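Local coordinates for protein alpha-L-arabinosidase (Xanthomonas axonopodis pv. citri, PDB 6D25) that probably removes arabinofuranosyl side groups from arabinoxylans, coping with internal di-substitutions, as a trimeric glycoside hydrolase of family GH51, at residues A[105-110]-A[168-173]; A[181-186]-A[190-195]; A[394-399]-A[490-495]. All coordinates share one frame; numbering follows the deposited sequence.

Contact 1 (A[105-110]-A[168-173]); sequences YHWRDG and AEYMTA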
ATOM      1  N   TYR A 105      10.082  -1.680  11.821  1.00 16.98           N
ATOM      2  CA  TYR A 105      10.722  -2.944  12.228  1.00 15.89           C
ATOM      3  C   TYR A 105      10.320  -4.091  11.296  1.00 15.64           C
ATOM      4  O   TYR A 105       9.162  -4.187  10.920  1.00 15.10           O
ATOM      5  CB  TYR A 105      10.286  -3.286  13.644  1.00 15.21           C
ATOM      6  CG  TYR A 105      10.896  -4.522  14.254  1.00 14.81           C
ATOM      7  CD1 TYR A 105      12.262  -4.607  14.479  1.00 15.28           C
ATOM      8  CD2 TYR A 105      10.107  -5.580  14.684  1.00 14.81           C
ATOM      9  CE1 TYR A 105      12.827  -5.720  15.076  1.00 14.95           C
ATOM     10  CE2 TYR A 105      10.659  -6.678  15.317  1.00 14.76           C
ATOM     11  CZ  TYR A 105      12.016  -6.745  15.525  1.00 14.89           C
ATOM     12  OH  TYR A 105      12.558  -7.839  16.148  1.00 15.16           O
ATOM     13  N   HIS A 106      11.292  -4.939  10.972  1.00 15.56           N
ATOM     14  CA  HIS A 106      11.079  -6.141  10.174  1.00 16.53           C
ATOM     15  C   HIS A 106      11.396  -7.330  11.077  1.00 16.32           C
ATOM     16  O   HIS A 106      12.597  -7.555  11.387  1.00 16.23           O
ATOM     17  CB  HIS A 106      11.900  -6.069   8.886  1.00 18.18           C
ATOM     18  CG  HIS A 106      11.492  -4.874   8.094  1.00 19.89           C
ATOM     19  ND1 HIS A 106      10.298  -4.855   7.405  1.00 21.46           N
ATOM     20  CD2 HIS A 106      11.995  -3.629   7.997  1.00 22.14           C
ATOM     21  CE1 HIS A 106      10.070  -3.652   6.926  1.00 22.24           C
ATOM     22  NE2 HIS A 106      11.108  -2.877   7.239  1.00 21.99           N
ATOM     23  N   TRP A 107      10.357  -8.072  11.471  1.00 15.78           N
ATOM     24  CA  TRP A 107      10.505  -9.102  12.498  1.00 15.89           C
ATOM     25  C   TRP A 107      11.573 -10.148  12.133  1.00 16.01           C
ATOM     26  O   TRP A 107      12.208 -10.706  13.029  1.00 14.94           O
ATOM     27  CB  TRP A 107       9.146  -9.756  12.790  1.00 16.70           C
ATOM     28  CG  TRP A 107       8.642 -10.655  11.718  1.00 16.93           C
ATOM     29  CD1 TRP A 107       7.833 -10.321  10.679  1.00 17.53           C
ATOM     30  CD2 TRP A 107       8.904 -12.062  11.597  1.00 18.05           C
ATOM     31  NE1 TRP A 107       7.576 -11.420   9.918  1.00 18.03           N
ATOM     32  CE2 TRP A 107       8.212 -12.508  10.453  1.00 18.25           C
ATOM     33  CE3 TRP A 107       9.607 -12.996  12.367  1.00 17.95           C
ATOM     34  CZ2 TRP A 107       8.251 -13.843  10.032  1.00 18.94           C
ATOM     35  CZ3 TRP A 107       9.639 -14.316  11.956  1.00 18.12           C
ATOM     36  CH2 TRP A 107       8.961 -14.731  10.822  1.00 18.89           C
ATOM     37  N   ARG A 108      11.771 -10.428  10.844  1.00 17.11           N
ATOM     38  CA  ARG A 108      12.749 -11.464  10.467  1.00 18.52           C
ATOM     39  C   ARG A 108      14.169 -11.022  10.818  1.00 18.09           C
ATOM     40  O   ARG A 108      15.051 -11.884  10.966  1.00 18.79           O
ATOM     41  CB  ARG A 108      12.660 -11.815   8.978  1.00 20.77           C
ATOM     42  CG  ARG A 108      11.426 -12.633   8.630  1.00 22.77           C
ATOM     43  CD  ARG A 108      11.630 -13.301   7.274  1.00 25.22           C
ATOM     44  NE  ARG A 108      11.072 -14.626   7.210  1.00 28.43           N
ATOM     45  CZ  ARG A 108      11.515 -15.721   7.829  1.00 27.81           C
ATOM     46  NH1 ARG A 108      12.692 -15.837   8.429  1.00 28.85           N
ATOM     47  NH2 ARG A 108      10.709 -16.745   7.814  1.00 29.50           N
ATOM     48  N   ASP A 109      14.391  -9.728  10.967  1.00 17.39           N
ATOM     49  CA  ASP A 109      15.700  -9.202  11.356  1.00 17.61           C
ATOM     50  C   ASP A 109      16.052  -9.646  12.783  1.00 17.29           C
ATOM     51  O   ASP A 109      17.205  -9.593  13.182  1.00 18.13           O
ATOM     52  CB  ASP A 109      15.744  -7.682  11.279  1.00 17.99           C
ATOM     53  CG  ASP A 109      15.677  -7.103   9.859  1.00 19.85           C
ATOM     54  OD1 ASP A 109      15.898  -7.850   8.900  1.00 20.06           O
ATOM     55  OD2 ASP A 109      15.408  -5.886   9.724  1.00 20.95           O
ATOM     56  N   GLY A 110      15.058 -10.019  13.578  1.00 16.53           N
ATOM     57  CA  GLY A 110      15.270 -10.323  14.970  1.00 16.49           C
ATOM     58  C   GLY A 110      15.124 -11.792  15.339  1.00 16.22           C
ATOM     59  O   GLY A 110      14.968 -12.093  16.532  1.00 15.80           O
ATOM     60  N   ALA A 168       2.632 -13.357  13.075  1.00 16.30           N
ATOM     61  CA  ALA A 168       1.632 -13.957  13.923  1.00 17.61           C
ATOM     62  C   ALA A 168       1.673 -15.493  13.806  1.00 17.74           C
ATOM     63  O   ALA A 168       1.572 -16.181  14.835  1.00 18.65           O
ATOM     64  CB  ALA A 168       0.257 -13.459  13.548  1.00 18.42           C
ATOM     65  N   GLU A 169       1.824 -16.017  12.596  1.00 17.09           N
ATOM     66  CA  GLU A 169       1.898 -17.463  12.412  1.00 18.68           C
ATOM     67  C   GLU A 169       3.158 -18.018  13.101  1.00 17.88           C
ATOM     68  O   GLU A 169       3.096 -19.036  13.825  1.00 18.21           O
ATOM     69  CB  GLU A 169       1.893 -17.860  10.926  1.00 19.61           C
ATOM     70  CG  GLU A 169       2.037 -19.366  10.665  1.00 21.93           C
ATOM     71  CD  GLU A 169       2.085 -19.774   9.201  1.00 24.24           C
ATOM     72  OE1 GLU A 169       1.433 -19.048   8.395  1.00 25.62           O
ATOM     73  OE2 GLU A 169       2.818 -20.813   8.820  1.00 25.83           O
ATOM     74  N   TYR A 170       4.297 -17.362  12.869  1.00 17.07           N
ATOM     75  CA  TYR A 170       5.550 -17.785  13.466  1.00 16.41           C
ATOM     76  C   TYR A 170       5.389 -17.951  14.979  1.00 16.04           C
ATOM     77  O   TYR A 170       5.830 -18.938  15.564  1.00 15.86           O
ATOM     78  CB  TYR A 170       6.626 -16.750  13.177  1.00 15.97           C
ATOM     79  CG  TYR A 170       8.000 -17.079  13.708  1.00 15.79           C
ATOM     80  CD1 TYR A 170       8.378 -16.678  14.972  1.00 15.90           C
ATOM     81  CD2 TYR A 170       8.910 -17.783  12.943  1.00 15.98           C
ATOM     82  CE1 TYR A 170       9.647 -16.947  15.463  1.00 16.66           C
ATOM     83  CE2 TYR A 170      10.179 -18.060  13.413  1.00 16.64           C
ATOM     84  CZ  TYR A 170      10.565 -17.630  14.672  1.00 16.47           C
ATOM     85  OH  TYR A 170      11.829 -17.902  15.132  1.00 17.21           O
ATOM     86  N   MET A 171       4.766 -16.968  15.602  1.00 16.11           N
ATOM     87  CA  MET A 171       4.695 -16.931  17.067  1.00 16.75           C
ATOM     88  C   MET A 171       3.623 -17.892  17.622  1.00 16.87           C
ATOM     89  O   MET A 171       3.815 -18.374  18.741  1.00 16.32           O
ATOM     90  CB  MET A 171       4.396 -15.519  17.573  1.00 16.83           C
ATOM     91  CG  MET A 171       5.631 -14.603  17.486  1.00 17.05           C
ATOM     92  SD  MET A 171       5.351 -12.986  18.271  1.00 18.04           S
ATOM     93  CE  MET A 171       4.262 -12.203  17.091  1.00 17.33           C
ATOM     94  N   THR A 172       2.515 -18.110  16.898  1.00 17.27           N
ATOM     95  CA  THR A 172       1.309 -18.751  17.516  1.00 18.18           C
ATOM     96  C   THR A 172       0.911 -20.086  16.868  1.00 19.12           C
ATOM     97  O   THR A 172       0.102 -20.772  17.437  1.00 19.29           O
ATOM     98  CB  THR A 172       0.083 -17.818  17.454  1.00 18.16           C
ATOM     99  OG1 THR A 172      -0.331 -17.587  16.101  1.00 18.08           O
ATOM    100  CG2 THR A 172       0.347 -16.497  18.139  1.00 17.45           C
ATOM    101  N   ALA A 173       1.447 -20.464  15.718  1.00 20.17           N
ATOM    102  CA  ALA A 173       0.973 -21.656  15.013  1.00 21.45           C
ATOM    103  C   ALA A 173       1.366 -22.927  15.774  1.00 23.51           C
ATOM    104  O   ALA A 173       2.538 -23.116  16.084  1.00 23.16           O
ATOM    105  CB  ALA A 173       1.475 -21.696  13.595  1.00 21.86           C
TER
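Trp107 and Tyr170 carry this contact alone. Both are buried, and their side chains meet as an oblique aromatic pair. The six-membered ring of Trp107 and the ring of Tyr170 have centroids 5.0 Å apart. Their planes are inclined at 51°, so the pair is neither a stack nor an edge-to-face contact. The far corner of the indole does the touching. Trp107 CZ3 comes over one face of the tyrosine ring, off centre, 3.7 Å from Tyr170 CG. The next corner, Trp107 CH2, lies 3.7 Å from Tyr170 CD2 and 3.9 Å from Tyr170 CB. The contact is therefore made at the root of the tyrosine ring, well away from its hydroxyl.

Torsions explain this. Trp107 CG sits between the backbone N and the carbonyl carbon (chi1 72°), which swings the indole out of the short 3-10 turn 107-109 and across to the helix. Tyr170 CG is trans to its backbone N and projects from helix 161-172 to meet it. The polar end of the tyrosine is held separately: its OH is hydrogen-bonded to His137 NE2 and probably also to Asn186 ND2. Arg108 adds to the cover of the indole, with its CG 3.6 Å above one face of the Trp107 ring, near the rim.

The loop between strands 93-96 and 120-122 is thus laid against helix 161-172 on the periphery of the barrel. Glu169 of this helix packs on Val121 of a neighbouring subunit. Trp107 also stacks on Trp167 of the same helix and touches Leu179 of helix 178-185.

Contact 2 (A[181-186]-A[190-195]); sequences NERRAN and APWQVP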
ATOM      1  N   ASN A 181       7.846 -24.377  12.246  1.00 17.74           N
ATOM      2  CA  ASN A 181       9.038 -25.194  12.384  1.00 18.60           C
ATOM      3  C   ASN A 181      10.304 -24.317  12.506  1.00 18.53           C
ATOM      4  O   ASN A 181      11.294 -24.738  13.086  1.00 18.34           O
ATOM      5  CB  ASN A 181       9.180 -26.163  11.236  1.00 19.81           C
ATOM      6  CG  ASN A 181       8.133 -27.264  11.257  1.00 21.04           C
ATOM      7  OD1 ASN A 181       7.487 -27.499  12.268  1.00 22.61           O
ATOM      8  ND2 ASN A 181       8.016 -27.999  10.175  1.00 21.90           N
ATOM      9  N   GLU A 182      10.279 -23.129  11.933  1.00 18.36           N
ATOM     10  CA  GLU A 182      11.354 -22.192  12.056  1.00 19.34           C
ATOM     11  C   GLU A 182      11.440 -21.674  13.507  1.00 18.03           C
ATOM     12  O   GLU A 182      12.542 -21.590  14.077  1.00 17.25           O
ATOM     13  CB  GLU A 182      11.181 -21.060  11.040  1.00 21.46           C
ATOM     14  CG  GLU A 182      12.381 -20.154  10.976  1.00 24.73           C
ATOM     15  CD  GLU A 182      12.276 -19.034   9.944  1.00 28.41           C
ATOM     16  OE1 GLU A 182      11.325 -19.042   9.127  1.00 31.09           O
ATOM     17  OE2 GLU A 182      13.226 -18.199   9.928  1.00 30.71           O
ATOM     18  N   ARG A 183      10.291 -21.338  14.107  1.00 16.86           N
ATOM     19  CA  ARG A 183      10.248 -21.039  15.529  1.00 16.72           C
ATOM     20  C   ARG A 183      10.857 -22.199  16.355  1.00 17.24           C
ATOM     21  O   ARG A 183      11.669 -21.968  17.279  1.00 16.72           O
ATOM     22  CB  ARG A 183       8.815 -20.766  15.973  1.00 16.41           C
ATOM     23  CG  ARG A 183       8.684 -20.446  17.451  1.00 16.26           C
ATOM     24  CD  ARG A 183       7.276 -20.593  18.006  1.00 16.22           C
ATOM     25  NE  ARG A 183       6.763 -21.956  17.915  1.00 16.17           N
ATOM     26  CZ  ARG A 183       5.609 -22.332  17.324  1.00 16.65           C
ATOM     27  NH1 ARG A 183       4.883 -21.488  16.594  1.00 15.64           N
ATOM     28  NH2 ARG A 183       5.192 -23.598  17.486  1.00 16.72           N
ATOM     29  N   ARG A 184      10.459 -23.425  16.044  1.00 17.24           N
ATOM     30  CA  ARG A 184      10.988 -24.593  16.754  1.00 18.40           C
ATOM     31  C   ARG A 184      12.510 -24.697  16.554  1.00 18.36           C
ATOM     32  O   ARG A 184      13.226 -24.983  17.522  1.00 19.20           O
ATOM     33  CB  ARG A 184      10.281 -25.882  16.332  1.00 19.13           C
ATOM     34  CG  ARG A 184       8.772 -25.863  16.536  1.00 20.00           C
ATOM     35  CD  ARG A 184       8.134 -27.243  16.367  1.00 21.71           C
ATOM     36  NE  ARG A 184       6.719 -27.173  16.721  1.00 22.80           N
ATOM     37  CZ  ARG A 184       5.718 -26.926  15.900  1.00 22.91           C
ATOM     38  NH1 ARG A 184       5.941 -26.852  14.603  1.00 23.04           N
ATOM     39  NH2 ARG A 184       4.498 -26.718  16.401  1.00 23.60           N
ATOM     40  N   ALA A 185      13.001 -24.498  15.344  1.00 17.98           N
ATOM     41  CA  ALA A 185      14.436 -24.563  15.027  1.00 18.01           C
ATOM     42  C   ALA A 185      15.198 -23.522  15.880  1.00 18.12           C
ATOM     43  O   ALA A 185      16.351 -23.766  16.287  1.00 17.94           O
ATOM     44  CB  ALA A 185      14.673 -24.298  13.547  1.00 17.93           C
ATOM     45  N   ASN A 186      14.549 -22.373  16.121  1.00 17.46           N
ATOM     46  CA  ASN A 186      15.147 -21.272  16.847  1.00 17.84           C
ATOM     47  C   ASN A 186      14.961 -21.455  18.366  1.00 18.68           C
ATOM     48  O   ASN A 186      15.308 -20.568  19.136  1.00 19.35           O
ATOM     49  CB  ASN A 186      14.572 -19.945  16.354  1.00 17.02           C
ATOM     50  CG  ASN A 186      15.139 -19.541  15.010  1.00 16.89           C
ATOM     51  OD1 ASN A 186      16.247 -19.960  14.665  1.00 17.42           O
ATOM     52  ND2 ASN A 186      14.390 -18.800  14.214  1.00 15.99           N
ATOM     53  N   ALA A 190       6.699 -24.956  21.598  1.00 21.86           N
ATOM     54  CA  ALA A 190       5.266 -24.627  21.696  1.00 21.72           C
ATOM     55  C   ALA A 190       5.045 -23.193  21.205  1.00 20.61           C
ATOM     56  O   ALA A 190       5.916 -22.356  21.312  1.00 19.38           O
ATOM     57  CB  ALA A 190       4.792 -24.782  23.137  1.00 22.03           C
ATOM     58  N   PRO A 191       3.857 -22.917  20.698  1.00 20.35           N
ATOM     59  CA  PRO A 191       3.495 -21.530  20.440  1.00 19.60           C
ATOM     60  C   PRO A 191       3.607 -20.662  21.711  1.00 18.86           C
ATOM     61  O   PRO A 191       3.488 -21.176  22.820  1.00 18.39           O
ATOM     62  CB  PRO A 191       2.006 -21.561  20.058  1.00 20.22           C
ATOM     63  CG  PRO A 191       1.727 -22.965  19.674  1.00 20.96           C
ATOM     64  CD  PRO A 191       2.737 -23.824  20.425  1.00 20.79           C
ATOM     65  N   TRP A 192       3.823 -19.379  21.531  1.00 17.71           N
ATOM     66  CA  TRP A 192       3.601 -18.409  22.579  1.00 17.34           C
ATOM     67  C   TRP A 192       2.154 -17.902  22.489  1.00 17.70           C
ATOM     68  O   TRP A 192       1.487 -18.024  21.467  1.00 18.03           O
ATOM     69  CB  TRP A 192       4.522 -17.200  22.432  1.00 17.00           C
ATOM     70  CG  TRP A 192       5.993 -17.416  22.609  1.00 16.76           C
ATOM     71  CD1 TRP A 192       6.677 -17.544  23.780  1.00 16.81           C
ATOM     72  CD2 TRP A 192       6.976 -17.398  21.562  1.00 16.72           C
ATOM     73  NE1 TRP A 192       8.012 -17.638  23.525  1.00 16.86           N
ATOM     74  CE2 TRP A 192       8.234 -17.525  22.174  1.00 16.82           C
ATOM     75  CE3 TRP A 192       6.917 -17.244  20.180  1.00 16.83           C
ATOM     76  CZ2 TRP A 192       9.425 -17.533  21.447  1.00 17.07           C
ATOM     77  CZ3 TRP A 192       8.089 -17.273  19.456  1.00 16.99           C
ATOM     78  CH2 TRP A 192       9.331 -17.403  20.084  1.00 17.20           C
ATOM     79  N   GLN A 193       1.701 -17.280  23.557  1.00 17.33           N
ATOM     80  CA  GLN A 193       0.453 -16.548  23.568  1.00 17.68           C
ATOM     81  C   GLN A 193       0.719 -15.107  23.136  1.00 16.91           C
ATOM     82  O   GLN A 193       1.624 -14.446  23.668  1.00 15.68           O
ATOM     83  CB  GLN A 193      -0.161 -16.563  24.979  1.00 18.49           C
ATOM     84  CG  GLN A 193      -0.405 -17.963  25.529  1.00 19.69           C
ATOM     85  CD  GLN A 193      -1.432 -18.739  24.734  1.00 20.94           C
ATOM     86  OE1 GLN A 193      -2.560 -18.277  24.562  1.00 22.43           O
ATOM     87  NE2 GLN A 193      -1.040 -19.898  24.242  1.00 20.18           N
ATOM     88  N   VAL A 194      -0.080 -14.648  22.174  1.00 17.17           N
ATOM     89  CA  VAL A 194      -0.057 -13.276  21.690  1.00 17.42           C
ATOM     90  C   VAL A 194      -1.464 -12.682  21.835  1.00 17.48           C
ATOM     91  O   VAL A 194      -2.244 -12.634  20.874  1.00 17.45           O
ATOM     92  CB  VAL A 194       0.462 -13.179  20.243  1.00 17.89           C
ATOM     93  CG1 VAL A 194       0.522 -11.725  19.794  1.00 18.17           C
ATOM     94  CG2 VAL A 194       1.842 -13.828  20.095  1.00 18.92           C
ATOM     95  N   PRO A 195      -1.776 -12.200  23.032  1.00 17.07           N
ATOM     96  CA  PRO A 195      -3.156 -11.822  23.278  1.00 16.62           C
ATOM     97  C   PRO A 195      -3.561 -10.467  22.680  1.00 16.04           C
ATOM     98  O   PRO A 195      -4.759 -10.278  22.422  1.00 16.25           O
ATOM     99  CB  PRO A 195      -3.313 -11.794  24.797  1.00 17.16           C
ATOM    100  CG  PRO A 195      -1.894 -11.552  25.277  1.00 17.56           C
ATOM    101  CD  PRO A 195      -1.045 -12.363  24.295  1.00 17.47           C
TER
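Arg183 reaches from helix 178-185 onto Ala190, Pro191 and Trp192, in the loop that leads to strand 196-199 of the (beta/alpha)8 barrel. The chain doubles back here, and the arginine fills the angle between the helix and the loop.

Its CB points toward the loop, and CG stands trans to the backbone N (chi1 180°). CG then lies 3.8 Å from Trp192 CZ3. CD is closer to the same indole corner, 3.7 Å from Trp192 CZ3, so the aliphatic part of the arginine packs on the far end of the tryptophan. The two side chains run past each other in opposite directions. The guanidinium is not stacked on the indole, since the two planes are 72° apart.

At chi3 (62°) the chain bends, and its tip turns along the backbone of the loop. NE comes within 3.5 Å of Ala190 O, but makes no hydrogen bond with it. CZ is 3.8 Å from Pro191 CA. NH1 binds Tyr170 O and Ala173 O at the C-terminal end of helix 161-172. The carbonyls at and just past that helix end would probably favour the positive charge. NH2 bonds to Asp189 O, so both ends of the guanidinium hold backbone carbonyls, which fixes its rotation.

Trp192 has its own partners: NE1 bonds to Asp141 OD1, and its backbone is hydrogen-bonded to Met171. One residue along the helix, the Arg184 guanidinium turns a face to Arg183 NH2, which lies 3.3 Å above its plane, off centre. Over one face of the Arg183 guanidinium, off centre, sits the tertiary amide nitrogen of the proline: Pro191 N is 3.5 Å from Arg183 NH2.

Contact 3 (A[394-399]-A[490-495]); sequences TYHVFA and VAPVAF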
ATOM      1  N   THR A 394       7.670   6.764  40.313  1.00 14.97           N
ATOM      2  CA  THR A 394       6.563   6.259  39.518  1.00 14.49           C
ATOM      3  C   THR A 394       6.386   4.760  39.763  1.00 14.48           C
ATOM      4  O   THR A 394       5.261   4.297  39.893  1.00 14.10           O
ATOM      5  CB  THR A 394       6.783   6.557  38.027  1.00 14.47           C
ATOM      6  OG1 THR A 394       6.832   7.962  37.852  1.00 14.37           O
ATOM      7  CG2 THR A 394       5.709   5.956  37.140  1.00 14.50           C
ATOM      8  N   TYR A 395       7.467   3.997  39.827  1.00 14.45           N
ATOM      9  CA  TYR A 395       7.424   2.572  40.175  1.00 14.55           C
ATOM     10  C   TYR A 395       6.611   2.349  41.442  1.00 14.90           C
ATOM     11  O   TYR A 395       5.776   1.428  41.511  1.00 14.48           O
ATOM     12  CB  TYR A 395       8.835   2.022  40.371  1.00 14.70           C
ATOM     13  CG  TYR A 395       8.918   0.593  40.836  1.00 15.05           C
ATOM     14  CD1 TYR A 395       8.886   0.245  42.173  1.00 15.57           C
ATOM     15  CD2 TYR A 395       9.039  -0.440  39.919  1.00 15.38           C
ATOM     16  CE1 TYR A 395       8.949  -1.076  42.592  1.00 16.22           C
ATOM     17  CE2 TYR A 395       9.137  -1.762  40.322  1.00 15.55           C
ATOM     18  CZ  TYR A 395       9.105  -2.088  41.667  1.00 16.36           C
ATOM     19  OH  TYR A 395       9.203  -3.410  42.036  1.00 16.75           O
ATOM     20  N   HIS A 396       6.893   3.167  42.454  1.00 15.09           N
ATOM     21  CA  HIS A 396       6.244   3.012  43.755  1.00 15.40           C
ATOM     22  C   HIS A 396       4.747   3.285  43.632  1.00 15.30           C
ATOM     23  O   HIS A 396       3.967   2.688  44.381  1.00 15.26           O
ATOM     24  CB  HIS A 396       6.893   3.917  44.793  1.00 16.05           C
ATOM     25  CG  HIS A 396       8.311   3.547  45.065  1.00 16.64           C
ATOM     26  ND1 HIS A 396       8.698   2.251  45.383  1.00 17.60           N
ATOM     27  CD2 HIS A 396       9.448   4.285  45.064  1.00 17.00           C
ATOM     28  CE1 HIS A 396       9.996   2.228  45.624  1.00 17.39           C
ATOM     29  NE2 HIS A 396      10.480   3.448  45.372  1.00 17.19           N
ATOM     30  N   VAL A 397       4.324   4.140  42.710  1.00 14.76           N
ATOM     31  CA  VAL A 397       2.881   4.347  42.536  1.00 14.56           C
ATOM     32  C   VAL A 397       2.235   3.104  41.884  1.00 14.96           C
ATOM     33  O   VAL A 397       1.144   2.668  42.313  1.00 15.20           O
ATOM     34  CB  VAL A 397       2.576   5.625  41.749  1.00 14.44           C
ATOM     35  CG1 VAL A 397       1.064   5.842  41.669  1.00 14.70           C
ATOM     36  CG2 VAL A 397       3.231   6.844  42.375  1.00 14.62           C
ATOM     37  N   PHE A 398       2.890   2.504  40.904  1.00 14.77           N
ATOM     38  CA  PHE A 398       2.414   1.206  40.357  1.00 15.56           C
ATOM     39  C   PHE A 398       2.295   0.172  41.484  1.00 16.15           C
ATOM     40  O   PHE A 398       1.286  -0.555  41.536  1.00 15.42           O
ATOM     41  CB  PHE A 398       3.325   0.698  39.235  1.00 15.60           C
ATOM     42  CG  PHE A 398       3.050   1.340  37.895  1.00 15.86           C
ATOM     43  CD1 PHE A 398       3.378   2.657  37.643  1.00 15.90           C
ATOM     44  CD2 PHE A 398       2.420   0.618  36.884  1.00 15.61           C
ATOM     45  CE1 PHE A 398       3.104   3.233  36.415  1.00 16.53           C
ATOM     46  CE2 PHE A 398       2.146   1.195  35.657  1.00 15.43           C
ATOM     47  CZ  PHE A 398       2.484   2.487  35.419  1.00 15.96           C
ATOM     48  N   ALA A 399       3.295   0.128  42.380  1.00 16.28           N
ATOM     49  CA  ALA A 399       3.259  -0.788  43.526  1.00 17.54           C
ATOM     50  C   ALA A 399       2.061  -0.460  44.438  1.00 17.86           C
ATOM     51  O   ALA A 399       1.321  -1.346  44.807  1.00 17.60           O
ATOM     52  CB  ALA A 399       4.549  -0.733  44.313  1.00 18.18           C
ATOM     53  N   VAL A 490      12.639   8.954  47.714  1.00 19.48           N
ATOM     54  CA  VAL A 490      11.189   9.002  47.535  1.00 19.36           C
ATOM     55  C   VAL A 490      10.704   7.552  47.539  1.00 18.82           C
ATOM     56  O   VAL A 490      10.943   6.837  46.577  1.00 19.06           O
ATOM     57  CB  VAL A 490      10.761   9.702  46.233  1.00 19.61           C
ATOM     58  CG1 VAL A 490       9.251   9.894  46.161  1.00 19.61           C
ATOM     59  CG2 VAL A 490      11.435  11.058  46.085  1.00 20.25           C
ATOM     60  N   ALA A 491      10.066   7.130  48.649  1.00 18.79           N
ATOM     61  CA  ALA A 491       9.658   5.711  48.739  1.00 18.44           C
ATOM     62  C   ALA A 491       8.575   5.583  49.797  1.00 18.90           C
ATOM     63  O   ALA A 491       8.562   6.346  50.748  1.00 18.46           O
ATOM     64  CB  ALA A 491      10.842   4.824  49.086  1.00 18.54           C
ATOM     65  N   PRO A 492       7.686   4.590  49.621  1.00 19.09           N
ATOM     66  CA  PRO A 492       6.509   4.543  50.441  1.00 19.23           C
ATOM     67  C   PRO A 492       6.854   4.042  51.849  1.00 19.02           C
ATOM     68  O   PRO A 492       7.710   3.196  51.989  1.00 18.25           O
ATOM     69  CB  PRO A 492       5.536   3.612  49.697  1.00 19.56           C
ATOM     70  CG  PRO A 492       6.400   2.788  48.804  1.00 19.35           C
ATOM     71  CD  PRO A 492       7.652   3.601  48.566  1.00 18.96           C
ATOM     72  N   VAL A 493       6.167   4.577  52.842  1.00 18.85           N
ATOM     73  CA  VAL A 493       6.304   4.154  54.223  1.00 19.51           C
ATOM     74  C   VAL A 493       4.909   4.056  54.845  1.00 20.25           C
ATOM     75  O   VAL A 493       3.923   4.568  54.257  1.00 19.43           O
ATOM     76  CB  VAL A 493       7.191   5.143  55.009  1.00 20.27           C
ATOM     77  CG1 VAL A 493       8.602   5.199  54.460  1.00 19.91           C
ATOM     78  CG2 VAL A 493       6.536   6.546  55.129  1.00 20.04           C
ATOM     79  N   ALA A 494       4.837   3.454  56.026  1.00 21.32           N
ATOM     80  CA  ALA A 494       3.566   3.346  56.739  1.00 22.43           C
ATOM     81  C   ALA A 494       2.977   4.738  56.995  1.00 22.68           C
ATOM     82  O   ALA A 494       3.683   5.654  57.386  1.00 22.85           O
ATOM     83  CB  ALA A 494       3.730   2.564  58.028  1.00 23.52           C
ATOM     84  N   PHE A 495       1.689   4.891  56.740  1.00 22.76           N
ATOM     85  CA  PHE A 495       0.982   6.138  56.943  1.00 23.35           C
ATOM     86  C   PHE A 495       0.143   6.022  58.217  1.00 25.40           C
ATOM     87  O   PHE A 495      -0.647   5.085  58.357  1.00 25.38           O
ATOM     88  CB  PHE A 495       0.040   6.426  55.771  1.00 22.43           C
ATOM     89  CG  PHE A 495      -0.804   7.673  55.914  1.00 21.80           C
ATOM     90  CD1 PHE A 495      -0.209   8.904  56.088  1.00 21.78           C
ATOM     91  CD2 PHE A 495      -2.193   7.616  55.821  1.00 21.99           C
ATOM     92  CE1 PHE A 495      -0.978  10.055  56.186  1.00 21.81           C
ATOM     93  CE2 PHE A 495      -2.967   8.767  55.937  1.00 22.40           C
ATOM     94  CZ  PHE A 495      -2.351   9.985  56.109  1.00 22.08           C
TER
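This is a CH-pi contact between a histidine ring and a proline-containing loop, at the junction of the (beta/alpha)8 barrel and the C-terminal beta domain. His396 lies on helix 393-400, which comes after the last barrel strand, 366-371, and the short strands 382-385 and 388-391. Ala491 and Pro492 lead into strand 493-494, which pairs with strand 468-473 of the beta domain.

His396 CB points toward the loop. CG is trans to the carbonyl carbon (chi1 -65°), which presents a ring face to the proline. Pro492 CD lies over that face, 3.7 Å from the ring centroid and 20° off the normal. The side chains cross at about a right angle. Ala491 CA lies over the imidazole face as well, at a longer 4.3 Å from the centroid. No hydrogen bond links the two segments.

Pro492 also packs on Gln471 and Leu473 of strand 468-473. Val397, the next helix residue, touches Leu473 and Ile514, which ties the helix to the same sheet. The Val490 carbonyl approaches the imidazole obliquely, its O 3.3 Å from His396 CD2.

Contacts 1 and 2 are neighbours, with centres 9 Å apart, and both involve the outer region of the barrel around helices 161-172 and 178-185. They touch directly: Arg108 NH2 and Glu182 OE1 form a salt bridge at 2.7 Å, and Tyr170 OH probably bonds to Asn186 ND2. Contact 1 is buried and aromatic. Contact 2 is only partly buried and rests on one arginine that packs on the loop and bonds to backbone carbonyls outside the two segments. Contact 3 lies about 38 Å from both, centre to centre, and on the opposite side of the chain's centre from contact 1. It is partly buried, and joins barrel to beta domain through CH-pi packing.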